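Local coordinates for glyoxalase family protein, putative (Bacillus anthracis, PDB 2QQZ), which is of unknown function but belongs to the glyoxalase/bleomycin resistance protein/dioxygenase superfamily, at residues V16-P19 and V20-E24. Sequence-based numbering, arbitrary orientation.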
ATOM      1  N   VAL A  16      -2.194  -2.735   6.616  1.00 39.53           N
ATOM      2  CA  VAL A  16      -1.272  -3.884   6.851  1.00 39.58           C
ATOM      3  C   VAL A  16      -1.908  -4.764   7.937  1.00 40.03           C
ATOM      4  O   VAL A  16      -2.403  -4.250   8.938  1.00 40.95           O
ATOM      5  CB  VAL A  16       0.078  -3.334   7.345  1.00 41.44           C
ATOM      6  CG1 VAL A  16       1.049  -4.431   7.824  1.00 41.74           C
ATOM      7  CG2 VAL A  16       0.721  -2.469   6.239  1.00 43.04           C
ATOM      8  N   ALA A  17      -1.945  -6.072   7.724  1.00 37.71           N
ATOM      9  CA  ALA A  17      -2.667  -6.932   8.669  1.00 38.52           C
ATOM     10  C   ALA A  17      -1.700  -7.381   9.769  1.00 37.52           C
ATOM     11  O   ALA A  17      -0.469  -7.368   9.564  1.00 37.48           O
ATOM     12  CB  ALA A  17      -3.269  -8.086   7.952  1.00 38.40           C
ATOM     13  N   ALA A  18      -2.262  -7.790  10.902  1.00 37.32           N
ATOM     14  CA  ALA A  18      -1.511  -8.220  12.063  1.00 38.03           C
ATOM     15  C   ALA A  18      -2.441  -9.044  12.924  1.00 38.32           C
ATOM     16  O   ALA A  18      -3.680  -8.971  12.780  1.00 39.00           O
ATOM     17  CB  ALA A  18      -1.007  -7.000  12.820  1.00 37.90           C
ATOM     18  N   PRO A  19      -1.876  -9.864  13.815  1.00 38.44           N
ATOM     19  CA  PRO A  19      -2.797 -10.631  14.644  1.00 38.54           C
ATOM     20  C   PRO A  19      -3.490  -9.864  15.784  1.00 38.93           C
ATOM     21  O   PRO A  19      -3.041  -8.784  16.196  1.00 37.20           O
ATOM     22  CB  PRO A  19      -1.907 -11.735  15.233  1.00 39.82           C
ATOM     23  CG  PRO A  19      -0.503 -11.208  15.169  1.00 40.91           C
ATOM     24  CD  PRO A  19      -0.459 -10.194  14.054  1.00 37.59           C
ATOM     25  N   VAL A  20      -4.517 -10.492  16.358  1.00 39.08           N
ATOM     26  CA  VAL A  20      -5.154  -9.902  17.552  1.00 38.92           C
ATOM     27  C   VAL A  20      -4.071  -9.701  18.620  1.00 40.06           C
ATOM     28  O   VAL A  20      -3.213 -10.562  18.788  1.00 41.25           O
ATOM     29  CB  VAL A  20      -6.238 -10.860  18.059  1.00 39.24           C
ATOM     30  CG1 VAL A  20      -6.963 -10.304  19.246  1.00 31.70           C
ATOM     31  CG2 VAL A  20      -7.221 -11.158  16.927  1.00 36.53           C
ATOM     32  N   GLY A  21      -4.118  -8.594  19.354  1.00 40.79           N
ATOM     33  CA  GLY A  21      -3.140  -8.322  20.410  1.00 41.89           C
ATOM     34  C   GLY A  21      -1.868  -7.657  19.922  1.00 42.51           C
ATOM     35  O   GLY A  21      -0.937  -7.497  20.682  1.00 44.31           O
ATOM     36  N   CYS A  22      -1.832  -7.219  18.671  1.00 42.01           N
ATOM     37  CA  CYS A  22      -0.576  -6.762  18.043  1.00 43.24           C
ATOM     38  C   CYS A  22      -0.106  -5.366  18.484  1.00 44.65           C
ATOM     39  O   CYS A  22       1.024  -4.972  18.125  1.00 44.72           O
ATOM     40  CB  CYS A  22      -0.748  -6.694  16.512  1.00 42.83           C
ATOM     41  SG  CYS A  22      -2.037  -5.451  16.059  1.00 49.25           S
ATOM     42  N   GLU A  23      -0.957  -4.614  19.210  1.00 43.78           N
ATOM     43  CA  GLU A  23      -0.773  -3.159  19.336  1.00 43.73           C
ATOM     44  C   GLU A  23       0.558  -2.780  19.954  1.00 43.47           C
ATOM     45  O   GLU A  23       1.197  -1.834  19.502  1.00 42.35           O
ATOM     46  CB  GLU A  23      -1.939  -2.519  20.102  1.00 44.89           C
ATOM     47  CG  GLU A  23      -3.294  -2.557  19.383  1.00 44.87           C
ATOM     48  CD  GLU A  23      -4.077  -3.859  19.562  1.00 47.10           C
ATOM     49  OE1 GLU A  23      -3.577  -4.803  20.210  1.00 44.27           O
ATOM     50  OE2 GLU A  23      -5.204  -3.939  19.029  1.00 43.85           O
ATOM     51  N   GLU A  24       0.982  -3.501  20.989  1.00 44.25           N
ATOM     52  CA  GLU A  24       2.235  -3.165  21.669  1.00 46.49           C
ATOM     53  C   GLU A  24       3.429  -3.308  20.701  1.00 46.09           C
ATOM     54  O   GLU A  24       4.234  -2.365  20.519  1.00 44.63           O
ATOM     55  CB  GLU A  24       2.446  -4.090  22.854  1.00 46.77           C
ATOM     56  CG  GLU A  24       2.729  -3.418  24.161  1.00 53.19           C
ATOM     57  CD  GLU A  24       2.854  -4.455  25.276  1.00 63.67           C
ATOM     58  OE1 GLU A  24       3.298  -5.594  24.955  1.00 67.61           O
ATOM     59  OE2 GLU A  24       2.495  -4.159  26.456  1.00 66.99           O
TER
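The carbonyl O of Pro19 accepts a hydrogen bond from the backbone N of Cys22, 3.2 Å away, and the N-H...O angle of only 121° makes it weak. This bond closes a type II beta turn running from Pro19 to Cys22, and it illustrates how a chain can reverse within four residues. Gly21 takes the third position with a positive phi of 86°, at backbone angles where a CB would crowd the carbonyl O of Val20. The side chain of Cys22 lies against the same acceptor, its CB 3.1 Å and its SG 3.5 Å from Pro19 O. At a chi1 of 63° SG stands between the two backbone branches of its own residue, which also brings the sulfur to 3.7 Å from Ala18 CB, and Cys22 CB packs against that methyl at an equal distance. The CB of Val20, by contrast, points away from Pro19, and its side chain touches Val64 of strand 58-64. Phe115 touches both Pro19 and Cys22. The turn thus joins strand 8-18 to helix 23-33, a beta-alpha connection consistent with the βαβββ units from which the glyoxalase (vicinal oxygen chelate) fold is built.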